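Local coordinates for proximal thread matrix protein 1 (Mytilus galloprovincialis, PDB 4CN8), which binds zinc and probably serves, through two von Willebrand factor type A domains, as a matrix component of the proximal part of mussel byssal threads, at residues G145-R150 with Q184-K189; A253-V258 with T295-V300; A241-V246 with M439-R444. All coordinates share one frame; numbering follows the deposited sequence.

Contact 1 of 3, residues G145-R150 with Q184-K189; sequences GLKHVR and QHEAHK
Arg150 reaches Glu186 across two neighbouring helices, 142-153 and 183-192, of a von Willebrand factor type A fold; the short segments run nearly parallel, at 22°, with axes 8.7 Å apart. The CG of Arg150 sits between its backbone N and carbonyl carbon (chi1 54°), and from there the chain runs extended to NE, spanning the groove between the helices. The grip is side-on: NE and NH2 both donate to Glu186 OE1, at 2.9 and 3.0 Å. The carboxylate is almost coplanar with the guanidinium, and NH2 takes the syn lone pair of OE1.

Glu186 is bent at chi2 (-61°), which also lays OE1 against the aliphatic start of Lys147, 3.4 Å from its CB; the extended remainder of Lys147 leads away. Lys189 folds at chi3 and chi4 and sets NZ over one face of the guanidinium, 3.5 Å from Arg150 NH1, a pairing of like charges that the carboxylate probably eases. Toward strand 54-61, where Leu146 rests on Leu59, the contact turns apolar: the CB atoms of Leu146 and Glu186 meet at 3.8 Å, and Leu146 CD1 touches Ala187 CB at 4.1 Å.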
ATOM      1  N   GLY A 145       1.358  -1.737  20.268  1.00 38.78           N
ATOM      2  CA  GLY A 145       1.519  -0.341  19.901  1.00 38.20           C
ATOM      3  C   GLY A 145       0.474   0.127  18.905  1.00 39.03           C
ATOM      4  O   GLY A 145      -0.118   1.197  19.070  1.00 39.42           O
ATOM      5  N   LEU A 146       0.237  -0.669  17.869  1.00 39.12           N
ATOM      6  CA  LEU A 146      -0.738  -0.310  16.847  1.00 38.94           C
ATOM      7  C   LEU A 146      -2.159  -0.282  17.404  1.00 40.22           C
ATOM      8  O   LEU A 146      -2.958   0.595  17.054  1.00 39.73           O
ATOM      9  CB  LEU A 146      -0.661  -1.295  15.684  1.00 40.54           C
ATOM     10  CG  LEU A 146       0.619  -1.188  14.866  1.00 38.05           C
ATOM     11  CD1 LEU A 146       0.746  -2.377  13.954  1.00 36.98           C
ATOM     12  CD2 LEU A 146       0.601   0.080  14.060  1.00 37.20           C
ATOM     13  N   LYS A 147      -2.468  -1.250  18.263  1.00 41.79           N
ATOM     14  CA  LYS A 147      -3.770  -1.313  18.924  1.00 43.38           C
ATOM     15  C   LYS A 147      -4.040  -0.050  19.740  1.00 44.00           C
ATOM     16  O   LYS A 147      -5.131   0.523  19.665  1.00 44.57           O
ATOM     17  CB  LYS A 147      -3.838  -2.544  19.831  1.00 45.60           C
ATOM     18  CG  LYS A 147      -5.181  -2.743  20.519  1.00 49.90           C
ATOM     19  CD  LYS A 147      -5.262  -4.104  21.206  1.00 54.55           C
ATOM     20  CE  LYS A 147      -6.592  -4.284  21.929  1.00 60.29           C
ATOM     21  NZ  LYS A 147      -6.693  -5.617  22.591  1.00 67.93           N
ATOM     22  N   HIS A 148      -3.045   0.379  20.516  1.00 42.22           N
ATOM     23  CA  HIS A 148      -3.184   1.579  21.337  1.00 41.43           C
ATOM     24  C   HIS A 148      -3.511   2.788  20.475  1.00 41.52           C
ATOM     25  O   HIS A 148      -4.354   3.608  20.837  1.00 42.17           O
ATOM     26  CB  HIS A 148      -1.904   1.840  22.139  1.00 41.58           C
ATOM     27  CG  HIS A 148      -2.016   2.995  23.088  1.00 42.90           C
ATOM     28  ND1 HIS A 148      -2.247   2.828  24.437  1.00 42.67           N
ATOM     29  CD2 HIS A 148      -1.950   4.330  22.879  1.00 42.19           C
ATOM     30  CE1 HIS A 148      -2.309   4.013  25.020  1.00 43.58           C
ATOM     31  NE2 HIS A 148      -2.133   4.943  24.095  1.00 42.74           N
ATOM     32  N   VAL A 149      -2.853   2.880  19.323  1.00 42.27           N
ATOM     33  CA  VAL A 149      -2.971   4.051  18.464  1.00 40.90           C
ATOM     34  C   VAL A 149      -4.375   4.234  17.906  1.00 42.03           C
ATOM     35  O   VAL A 149      -4.853   5.364  17.790  1.00 41.71           O
ATOM     36  CB  VAL A 149      -1.983   3.981  17.295  1.00 38.48           C
ATOM     37  CG1 VAL A 149      -2.359   4.979  16.213  1.00 38.65           C
ATOM     38  CG2 VAL A 149      -0.571   4.232  17.786  1.00 38.42           C
ATOM     39  N   ARG A 150      -5.036   3.140  17.542  1.00 42.56           N
ATOM     40  CA  ARG A 150      -6.378   3.258  16.978  1.00 44.99           C
ATOM     41  C   ARG A 150      -7.420   3.526  18.061  1.00 45.29           C
ATOM     42  O   ARG A 150      -8.226   4.452  17.930  1.00 45.09           O
ATOM     43  CB  ARG A 150      -6.750   2.030  16.141  1.00 46.84           C
ATOM     44  CG  ARG A 150      -6.610   0.702  16.846  1.00 47.50           C
ATOM     45  CD  ARG A 150      -6.742  -0.456  15.863  1.00 47.59           C
ATOM     46  NE  ARG A 150      -6.996  -1.706  16.569  1.00 48.59           N
ATOM     47  CZ  ARG A 150      -8.151  -1.994  17.161  1.00 51.49           C
ATOM     48  NH1 ARG A 150      -9.161  -1.124  17.120  1.00 49.36           N
ATOM     49  NH2 ARG A 150      -8.296  -3.150  17.791  1.00 51.77           N
ATOM     50  N   GLN A 184      -0.234  -7.555  12.028  1.00 43.40           N
ATOM     51  CA  GLN A 184      -1.025  -7.391  10.809  1.00 43.00           C
ATOM     52  C   GLN A 184      -2.488  -7.084  11.106  1.00 41.92           C
ATOM     53  O   GLN A 184      -3.080  -6.201  10.482  1.00 41.37           O
ATOM     54  CB  GLN A 184      -0.917  -8.611   9.891  1.00 41.74           C
ATOM     55  CG  GLN A 184      -1.851  -8.523   8.680  1.00 44.56           C
ATOM     56  CD  GLN A 184      -1.385  -9.347   7.481  1.00 46.11           C
ATOM     57  OE1 GLN A 184      -1.244  -8.822   6.373  1.00 45.28           O
ATOM     58  NE2 GLN A 184      -1.157 -10.642   7.695  1.00 45.09           N
ATOM     59  N   HIS A 185      -3.065  -7.794  12.068  1.00 42.60           N
ATOM     60  CA  HIS A 185      -4.481  -7.625  12.367  1.00 43.43           C
ATOM     61  C   HIS A 185      -4.775  -6.209  12.842  1.00 44.27           C
ATOM     62  O   HIS A 185      -5.706  -5.562  12.353  1.00 42.66           O
ATOM     63  CB  HIS A 185      -4.943  -8.632  13.416  1.00 44.10           C
ATOM     64  CG  HIS A 185      -6.362  -8.430  13.854  1.00 45.91           C
ATOM     65  ND1 HIS A 185      -7.422  -8.460  12.973  1.00 45.77           N
ATOM     66  CD2 HIS A 185      -6.893  -8.188  15.073  1.00 46.34           C
ATOM     67  CE1 HIS A 185      -8.546  -8.248  13.633  1.00 45.53           C
ATOM     68  NE2 HIS A 185      -8.253  -8.079  14.913  1.00 46.79           N
ATOM     69  N   GLU A 186      -3.977  -5.725  13.793  1.00 43.70           N
ATOM     70  CA  GLU A 186      -4.192  -4.391  14.341  1.00 43.85           C
ATOM     71  C   GLU A 186      -3.970  -3.368  13.243  1.00 42.06           C
ATOM     72  O   GLU A 186      -4.715  -2.393  13.115  1.00 40.74           O
ATOM     73  CB  GLU A 186      -3.252  -4.123  15.523  1.00 43.30           C
ATOM     74  CG  GLU A 186      -3.396  -5.124  16.658  1.00 44.67           C
ATOM     75  CD  GLU A 186      -4.791  -5.132  17.266  1.00 46.43           C
ATOM     76  OE1 GLU A 186      -5.474  -4.085  17.223  1.00 46.75           O
ATOM     77  OE2 GLU A 186      -5.205  -6.194  17.777  1.00 48.26           O
ATOM     78  N   ALA A 187      -2.942  -3.608  12.440  1.00 40.27           N
ATOM     79  CA  ALA A 187      -2.656  -2.744  11.315  1.00 41.03           C
ATOM     80  C   ALA A 187      -3.841  -2.724  10.354  1.00 41.21           C
ATOM     81  O   ALA A 187      -4.238  -1.661   9.866  1.00 40.35           O
ATOM     82  CB  ALA A 187      -1.414  -3.214  10.614  1.00 39.78           C
ATOM     83  N   HIS A 188      -4.404  -3.900  10.093  1.00 42.50           N
ATOM     84  CA  HIS A 188      -5.548  -4.023   9.199  1.00 43.67           C
ATOM     85  C   HIS A 188      -6.673  -3.094   9.630  1.00 43.11           C
ATOM     86  O   HIS A 188      -7.245  -2.372   8.813  1.00 43.57           O
ATOM     87  CB  HIS A 188      -6.041  -5.471   9.164  1.00 45.72           C
ATOM     88  CG  HIS A 188      -7.249  -5.679   8.302  1.00 49.01           C
ATOM     89  ND1 HIS A 188      -7.184  -5.701   6.926  1.00 49.97           N
ATOM     90  CD2 HIS A 188      -8.549  -5.874   8.620  1.00 50.75           C
ATOM     91  CE1 HIS A 188      -8.393  -5.905   6.431  1.00 50.24           C
ATOM     92  NE2 HIS A 188      -9.241  -6.011   7.441  1.00 52.26           N
ATOM     93  N   LYS A 189      -6.988  -3.100  10.919  1.00 43.03           N
ATOM     94  CA  LYS A 189      -8.095  -2.293  11.422  1.00 45.13           C
ATOM     95  C   LYS A 189      -7.781  -0.796  11.377  1.00 45.15           C
ATOM     96  O   LYS A 189      -8.620   0.006  10.963  1.00 45.99           O
ATOM     97  CB  LYS A 189      -8.459  -2.724  12.841  1.00 46.94           C
ATOM     98  CG  LYS A 189      -8.861  -4.191  12.937  1.00 46.58           C
ATOM     99  CD  LYS A 189      -9.018  -4.644  14.382  1.00 48.00           C
ATOM    100  CE  LYS A 189     -10.452  -4.488  14.866  1.00 48.13           C
ATOM    101  NZ  LYS A 189     -10.930  -3.080  14.879  1.00 46.77           N
TER

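Contact 2 of 3, residues A253-V258 with T295-V300; sequences ADIAFV and TQFAVV
Phe257 and Phe297 meet on the tightly packed face of two parallel strands, 253-260 and 296-302. Phe257 stands level with Val299, yet its CG lies anti to the carbonyl carbon (chi1 -66°), and this swings the ring back along the strand until CE2 comes 3.5 Å from Phe297 CD1. The rings meet rim to rim, with planes only 12° apart and centroids separated by 5.7 Å, so neither covers the other. Ile255 lies alongside Phe297, Ile255 CG2 3.7 Å from Phe297 CE1, and Val299 CG2 touches the adjoining ring atom, Phe257 CD2, obliquely. Helix 272-284 covers this face, placing Met280 and Ile283 on Phe257 and Val284 on Phe297. With an alanine in place of Phe257, Met280 and Ile283 would probably face a gap in the sheet surface and the Phe297 ring would lose its aromatic neighbour.

The reverse face, with Asp254, Ala256, Val258, Gln296, Ala298 and Val300, is also buried, but two of its pairs fit less closely: Ala256 CB to Ala298 CB and Val258 CG2 to Val300 CB are both 4.4 Å. Helix 338-349 packs on Ala298 and Val300 from this face. At its polar end Asp254 forms a salt bridge with Arg353.

Between the faces, Ile255 and Phe257 both donate through N and accept through O. Val300 N to Phe257 O is the shortest of the five bonds, at 2.7 Å and 167°. Asp254, Ala256 and Val258 instead bond to strand 362-369 on the other side. Strand 253-260 is thus an inner strand of a mostly parallel sheet, joined to 296-302 by the helix-bearing beta-alpha-beta crossover that belongs to the Rossmann-like von Willebrand factor type A fold.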
ATOM      1  N   ALA A 253      -7.124   7.116 -15.118  1.00 40.03           N
ATOM      2  CA  ALA A 253      -6.339   5.942 -14.754  1.00 36.76           C
ATOM      3  C   ALA A 253      -5.973   5.116 -15.985  1.00 35.88           C
ATOM      4  O   ALA A 253      -6.664   5.153 -17.000  1.00 36.26           O
ATOM      5  CB  ALA A 253      -7.104   5.099 -13.775  1.00 35.49           C
ATOM      6  N   ASP A 254      -4.871   4.382 -15.885  1.00 35.83           N
ATOM      7  CA  ASP A 254      -4.492   3.402 -16.894  1.00 33.69           C
ATOM      8  C   ASP A 254      -4.584   2.018 -16.268  1.00 31.44           C
ATOM      9  O   ASP A 254      -3.792   1.662 -15.402  1.00 30.54           O
ATOM     10  CB  ASP A 254      -3.070   3.659 -17.397  1.00 35.03           C
ATOM     11  CG  ASP A 254      -2.987   4.858 -18.319  1.00 37.67           C
ATOM     12  OD1 ASP A 254      -4.004   5.181 -18.968  1.00 38.44           O
ATOM     13  OD2 ASP A 254      -1.903   5.476 -18.398  1.00 39.33           O
ATOM     14  N   ILE A 255      -5.556   1.237 -16.713  1.00 31.64           N
ATOM     15  CA  ILE A 255      -5.843  -0.037 -16.075  1.00 29.04           C
ATOM     16  C   ILE A 255      -5.614  -1.191 -17.021  1.00 29.00           C
ATOM     17  O   ILE A 255      -6.229  -1.278 -18.083  1.00 28.84           O
ATOM     18  CB  ILE A 255      -7.290  -0.080 -15.557  1.00 28.85           C
ATOM     19  CG1 ILE A 255      -7.451   0.931 -14.428  1.00 30.58           C
ATOM     20  CG2 ILE A 255      -7.648  -1.479 -15.073  1.00 29.31           C
ATOM     21  CD1 ILE A 255      -8.843   1.026 -13.891  1.00 32.60           C
ATOM     22  N   ALA A 256      -4.724  -2.083 -16.614  1.00 28.73           N
ATOM     23  CA  ALA A 256      -4.399  -3.261 -17.394  1.00 28.36           C
ATOM     24  C   ALA A 256      -4.949  -4.501 -16.722  1.00 28.33           C
ATOM     25  O   ALA A 256      -4.605  -4.805 -15.585  1.00 27.31           O
ATOM     26  CB  ALA A 256      -2.893  -3.391 -17.548  1.00 28.94           C
ATOM     27  N   PHE A 257      -5.802  -5.222 -17.432  1.00 27.66           N
ATOM     28  CA  PHE A 257      -6.221  -6.529 -16.976  1.00 26.98           C
ATOM     29  C   PHE A 257      -5.159  -7.510 -17.403  1.00 28.22           C
ATOM     30  O   PHE A 257      -4.758  -7.525 -18.558  1.00 27.65           O
ATOM     31  CB  PHE A 257      -7.560  -6.926 -17.587  1.00 26.97           C
ATOM     32  CG  PHE A 257      -8.707  -6.074 -17.141  1.00 26.42           C
ATOM     33  CD1 PHE A 257      -9.236  -6.208 -15.878  1.00 26.55           C
ATOM     34  CD2 PHE A 257      -9.266  -5.148 -17.994  1.00 27.93           C
ATOM     35  CE1 PHE A 257     -10.302  -5.432 -15.469  1.00 28.78           C
ATOM     36  CE2 PHE A 257     -10.334  -4.370 -17.591  1.00 29.48           C
ATOM     37  CZ  PHE A 257     -10.851  -4.514 -16.326  1.00 29.30           C
ATOM     38  N   VAL A 258      -4.678  -8.303 -16.460  1.00 27.17           N
ATOM     39  CA  VAL A 258      -3.705  -9.339 -16.757  1.00 27.50           C
ATOM     40  C   VAL A 258      -4.314 -10.660 -16.313  1.00 27.54           C
ATOM     41  O   VAL A 258      -4.175 -11.062 -15.165  1.00 27.53           O
ATOM     42  CB  VAL A 258      -2.354  -9.056 -16.058  1.00 27.47           C
ATOM     43  CG1 VAL A 258      -1.330 -10.123 -16.393  1.00 26.55           C
ATOM     44  CG2 VAL A 258      -1.838  -7.712 -16.492  1.00 26.80           C
ATOM     45  N   THR A 295     -10.335   7.328 -18.221  1.00 39.61           N
ATOM     46  CA  THR A 295      -9.714   6.069 -17.848  1.00 38.73           C
ATOM     47  C   THR A 295      -9.545   5.173 -19.068  1.00 36.28           C
ATOM     48  O   THR A 295     -10.506   4.868 -19.773  1.00 35.21           O
ATOM     49  CB  THR A 295     -10.512   5.333 -16.752  1.00 36.45           C
ATOM     50  OG1 THR A 295     -10.438   6.074 -15.527  1.00 37.99           O
ATOM     51  CG2 THR A 295      -9.937   3.951 -16.515  1.00 34.24           C
ATOM     52  N   GLN A 296      -8.303   4.765 -19.305  1.00 34.37           N
ATOM     53  CA  GLN A 296      -7.977   3.882 -20.402  1.00 33.81           C
ATOM     54  C   GLN A 296      -7.819   2.457 -19.897  1.00 32.29           C
ATOM     55  O   GLN A 296      -7.570   2.234 -18.718  1.00 32.32           O
ATOM     56  CB  GLN A 296      -6.692   4.340 -21.072  1.00 37.10           C
ATOM     57  CG  GLN A 296      -6.789   5.710 -21.706  1.00 37.90           C
ATOM     58  CD  GLN A 296      -5.539   6.064 -22.477  1.00 39.24           C
ATOM     59  OE1 GLN A 296      -4.429   5.758 -22.049  1.00 38.66           O
ATOM     60  NE2 GLN A 296      -5.712   6.692 -23.630  1.00 40.97           N
ATOM     61  N   PHE A 297      -7.972   1.495 -20.798  1.00 31.47           N
ATOM     62  CA  PHE A 297      -7.965   0.087 -20.428  1.00 30.06           C
ATOM     63  C   PHE A 297      -7.108  -0.736 -21.370  1.00 28.93           C
ATOM     64  O   PHE A 297      -6.952  -0.386 -22.534  1.00 29.56           O
ATOM     65  CB  PHE A 297      -9.387  -0.462 -20.423  1.00 29.49           C
ATOM     66  CG  PHE A 297     -10.159  -0.126 -19.181  1.00 31.08           C
ATOM     67  CD1 PHE A 297     -10.067  -0.924 -18.055  1.00 30.37           C
ATOM     68  CD2 PHE A 297     -10.967   0.990 -19.136  1.00 31.52           C
ATOM     69  CE1 PHE A 297     -10.771  -0.612 -16.919  1.00 30.65           C
ATOM     70  CE2 PHE A 297     -11.670   1.302 -17.996  1.00 31.60           C
ATOM     71  CZ  PHE A 297     -11.576   0.504 -16.893  1.00 30.48           C
ATOM     72  N   ALA A 298      -6.537  -1.818 -20.850  1.00 28.79           N
ATOM     73  CA  ALA A 298      -5.781  -2.766 -21.663  1.00 28.69           C
ATOM     74  C   ALA A 298      -6.052  -4.190 -21.181  1.00 27.89           C
ATOM     75  O   ALA A 298      -6.464  -4.398 -20.040  1.00 28.23           O
ATOM     76  CB  ALA A 298      -4.314  -2.463 -21.577  1.00 28.95           C
ATOM     77  N   VAL A 299      -5.827  -5.171 -22.049  1.00 28.36           N
ATOM     78  CA  VAL A 299      -6.003  -6.566 -21.663  1.00 27.87           C
ATOM     79  C   VAL A 299      -4.826  -7.407 -22.113  1.00 29.12           C
ATOM     80  O   VAL A 299      -4.477  -7.426 -23.291  1.00 31.70           O
ATOM     81  CB  VAL A 299      -7.285  -7.167 -22.268  1.00 28.93           C
ATOM     82  CG1 VAL A 299      -7.287  -8.672 -22.123  1.00 28.39           C
ATOM     83  CG2 VAL A 299      -8.508  -6.577 -21.607  1.00 27.93           C
ATOM     84  N   VAL A 300      -4.225  -8.108 -21.162  1.00 28.54           N
ATOM     85  CA  VAL A 300      -3.151  -9.041 -21.447  1.00 28.81           C
ATOM     86  C   VAL A 300      -3.552 -10.382 -20.887  1.00 29.38           C
ATOM     87  O   VAL A 300      -3.921 -10.469 -19.726  1.00 28.39           O
ATOM     88  CB  VAL A 300      -1.841  -8.637 -20.768  1.00 29.99           C
ATOM     89  CG1 VAL A 300      -0.781  -9.702 -21.002  1.00 32.49           C
ATOM     90  CG2 VAL A 300      -1.364  -7.292 -21.273  1.00 32.42           C
TER

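Contact 3 of 3, residues A241-V246 with M439-R444; sequences ACEVCV and MSCKPR
The carboxylate of Glu243 lies over one face of the peptide between Lys442 and Pro443, with OE1 3.3 Å from Pro443 N, a nitrogen that has no hydrogen to offer. A bend at chi2 (-80°) folds the carboxylate back in this way, and OE2 continues over toward Pro443 CB. At the oxygen end of the same peptide, Val244 N donates to Lys442 O, approaching from a direction tilted 30° out of the carbonyl plane, toward the face that carries the carboxylate.

Next along the antiparallel pair, Cys245 and Cys441 face each other at a non-hydrogen-bonded position and are joined by a disulfide, SG to SG 2.0 Å, with a torsion of -125°. The CA atoms of Cys245 and Cys441 are 4.1 Å apart, consistent with the link holding the strands close. Glu243 CB leans on Cys441 SG at 3.7 Å. Beyond the disulfide the backbones bond reciprocally: Ser440 N reaches Val246 O at 2.8 Å, and Val246 N returns to Ser440 O at 3.0 Å.

At the other end the pairing gives way to loop. Arg444 CG packs on Val244 CG2 at 3.7 Å, while the rest of the arginine, bent at chi2 and chi3, turns away. Cys242 SG lies beside the Arg444 carbonyl and is itself in a disulfide with Cys50.

Strand 439-446 is the middle of a small antiparallel sheet, with 244-247 along one side and 49-50 along the other. Two disulfides thus bind chain regions far apart in sequence, close to the zinc site of Glu49, Asp51 and His446: a disulfide-braced sheet that ties the connection between the two von Willebrand factor type A domains to strand 49-50, near the start of the modelled chain, and to the C-terminal strand 439-446.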
ATOM      1  N   ALA A 241       3.886  10.874   3.482  1.00 39.23           N
ATOM      2  CA  ALA A 241       2.880  11.407   4.391  1.00 40.95           C
ATOM      3  C   ALA A 241       2.001  12.435   3.686  1.00 42.61           C
ATOM      4  O   ALA A 241       0.830  12.603   4.028  1.00 42.66           O
ATOM      5  CB  ALA A 241       3.541  12.027   5.596  1.00 39.49           C
ATOM      6  N   CYS A 242       2.571  13.117   2.699  1.00 42.22           N
ATOM      7  CA  CYS A 242       1.842  14.147   1.977  1.00 44.79           C
ATOM      8  C   CYS A 242       0.995  13.587   0.834  1.00 46.24           C
ATOM      9  O   CYS A 242       0.368  14.343   0.095  1.00 48.32           O
ATOM     10  CB  CYS A 242       2.803  15.199   1.439  1.00 44.76           C
ATOM     11  SG  CYS A 242       2.305  16.873   1.864  1.00 43.41           S
ATOM     12  N   GLU A 243       0.982  12.267   0.683  1.00 46.84           N
ATOM     13  CA  GLU A 243       0.096  11.623  -0.280  1.00 48.87           C
ATOM     14  C   GLU A 243      -1.350  11.760   0.189  1.00 51.58           C
ATOM     15  O   GLU A 243      -1.653  11.553   1.361  1.00 51.89           O
ATOM     16  CB  GLU A 243       0.453  10.144  -0.421  1.00 48.60           C
ATOM     17  CG  GLU A 243       1.859   9.887  -0.944  1.00 48.35           C
ATOM     18  CD  GLU A 243       1.963  10.032  -2.445  1.00 51.71           C
ATOM     19  OE1 GLU A 243       0.920  10.267  -3.088  1.00 53.83           O
ATOM     20  OE2 GLU A 243       3.087   9.911  -2.983  1.00 51.79           O
ATOM     21  N   VAL A 244      -2.242  12.125  -0.723  1.00 54.61           N
ATOM     22  CA  VAL A 244      -3.663  12.194  -0.400  1.00 56.72           C
ATOM     23  C   VAL A 244      -4.428  11.143  -1.198  1.00 55.23           C
ATOM     24  O   VAL A 244      -4.829  11.373  -2.335  1.00 54.98           O
ATOM     25  CB  VAL A 244      -4.234  13.583  -0.687  1.00 56.31           C
ATOM     26  CG1 VAL A 244      -5.685  13.657  -0.260  1.00 55.34           C
ATOM     27  CG2 VAL A 244      -3.423  14.629   0.038  1.00 53.81           C
ATOM     28  N   CYS A 245      -4.605   9.975  -0.595  1.00 55.59           N
ATOM     29  CA  CYS A 245      -5.256   8.873  -1.273  1.00 54.59           C
ATOM     30  C   CYS A 245      -6.760   9.071  -1.325  1.00 52.68           C
ATOM     31  O   CYS A 245      -7.389   9.484  -0.352  1.00 52.72           O
ATOM     32  CB  CYS A 245      -4.906   7.555  -0.597  1.00 56.20           C
ATOM     33  SG  CYS A 245      -3.540   6.704  -1.408  1.00 60.08           S
ATOM     34  N   VAL A 246      -7.332   8.767  -2.480  1.00 49.53           N
ATOM     35  CA  VAL A 246      -8.728   9.062  -2.735  1.00 47.43           C
ATOM     36  C   VAL A 246      -9.346   8.046  -3.697  1.00 44.60           C
ATOM     37  O   VAL A 246      -8.712   7.612  -4.663  1.00 42.00           O
ATOM     38  CB  VAL A 246      -8.857  10.495  -3.299  1.00 47.73           C
ATOM     39  CG1 VAL A 246     -10.116  10.676  -4.130  1.00 44.15           C
ATOM     40  CG2 VAL A 246      -8.819  11.506  -2.163  1.00 49.92           C
ATOM     41  N   MET A 439      -8.920   4.030  -6.961  1.00 36.51           N
ATOM     42  CA  MET A 439      -8.129   4.754  -5.984  1.00 40.33           C
ATOM     43  C   MET A 439      -6.930   5.382  -6.668  1.00 40.53           C
ATOM     44  O   MET A 439      -6.277   4.762  -7.504  1.00 40.33           O
ATOM     45  CB  MET A 439      -7.680   3.826  -4.854  1.00 40.63           C
ATOM     46  CG  MET A 439      -6.669   4.446  -3.899  1.00 44.89           C
ATOM     47  SD  MET A 439      -6.099   3.285  -2.638  1.00 50.60           S
ATOM     48  CE  MET A 439      -7.570   3.133  -1.631  1.00 42.46           C
ATOM     49  N   SER A 440      -6.660   6.630  -6.317  1.00 42.05           N
ATOM     50  CA  SER A 440      -5.496   7.326  -6.831  1.00 44.39           C
ATOM     51  C   SER A 440      -4.878   8.139  -5.710  1.00 48.17           C
ATOM     52  O   SER A 440      -5.577   8.792  -4.932  1.00 48.39           O
ATOM     53  CB  SER A 440      -5.880   8.226  -8.000  1.00 43.89           C
ATOM     54  OG  SER A 440      -6.941   9.100  -7.652  1.00 44.92           O
ATOM     55  N   CYS A 441      -3.560   8.082  -5.614  1.00 50.13           N
ATOM     56  CA  CYS A 441      -2.866   8.809  -4.572  1.00 53.47           C
ATOM     57  C   CYS A 441      -2.013   9.903  -5.189  1.00 55.73           C
ATOM     58  O   CYS A 441      -1.153   9.639  -6.031  1.00 57.49           O
ATOM     59  CB  CYS A 441      -2.022   7.852  -3.735  1.00 55.08           C
ATOM     60  SG  CYS A 441      -2.219   8.130  -1.970  1.00 61.33           S
ATOM     61  N   LYS A 442      -2.274  11.137  -4.777  1.00 56.11           N
ATOM     62  CA  LYS A 442      -1.589  12.286  -5.350  1.00 55.58           C
ATOM     63  C   LYS A 442      -0.565  12.872  -4.385  1.00 53.53           C
ATOM     64  O   LYS A 442      -0.896  13.198  -3.244  1.00 51.50           O
ATOM     65  CB  LYS A 442      -2.594  13.369  -5.737  1.00 56.82           C
ATOM     66  CG  LYS A 442      -3.169  13.203  -7.136  1.00 61.98           C
ATOM     67  CD  LYS A 442      -3.885  14.466  -7.607  1.00 66.95           C
ATOM     68  CE  LYS A 442      -2.907  15.619  -7.825  1.00 67.28           C
ATOM     69  NZ  LYS A 442      -3.576  16.849  -8.341  1.00 60.62           N
ATOM     70  N   PRO A 443       0.688  13.011  -4.847  1.00 52.48           N
ATOM     71  CA  PRO A 443       1.758  13.638  -4.068  1.00 50.40           C
ATOM     72  C   PRO A 443       1.523  15.132  -3.900  1.00 49.16           C
ATOM     73  O   PRO A 443       1.122  15.793  -4.856  1.00 49.66           O
ATOM     74  CB  PRO A 443       3.006  13.376  -4.913  1.00 49.16           C
ATOM     75  CG  PRO A 443       2.507  13.219  -6.284  1.00 50.31           C
ATOM     76  CD  PRO A 443       1.168  12.562  -6.164  1.00 53.10           C
ATOM     77  N   ARG A 444       1.773  15.648  -2.700  1.00 48.71           N
ATOM     78  CA  ARG A 444       1.465  17.036  -2.389  1.00 48.50           C
ATOM     79  C   ARG A 444       2.612  17.738  -1.665  1.00 49.45           C
ATOM     80  O   ARG A 444       2.416  18.799  -1.059  1.00 50.81           O
ATOM     81  CB  ARG A 444       0.204  17.105  -1.532  1.00 48.81           C
ATOM     82  CG  ARG A 444      -0.995  16.378  -2.128  1.00 50.88           C
ATOM     83  CD  ARG A 444      -1.493  17.052  -3.397  1.00 51.76           C
ATOM     84  NE  ARG A 444      -1.972  18.402  -3.133  1.00 52.16           N
ATOM     85  CZ  ARG A 444      -2.364  19.261  -4.069  1.00 49.59           C
ATOM     86  NH1 ARG A 444      -2.346  18.918  -5.352  1.00 50.50           N
ATOM     87  NH2 ARG A 444      -2.777  20.468  -3.714  1.00 47.68           N
TER

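Contacts 1 and 2 belong to different von Willebrand factor type A domains, on opposite sides of the chain's centre, with centres about 34 Å apart. Contact 2 is wholly buried and relies on strand hydrogen bonding and aromatic packing; contact 1 joins helices and is partly buried, with a salt bridge above its apolar base. Contact 3 lies at the surface between the domains, where a covalent disulfide supplements a short run of backbone bonds. None of the three shares an element with another, but strand 244-247 of contact 3 is followed directly by strand 253-260 of contact 2, and their nearest atoms are about 6 Å apart.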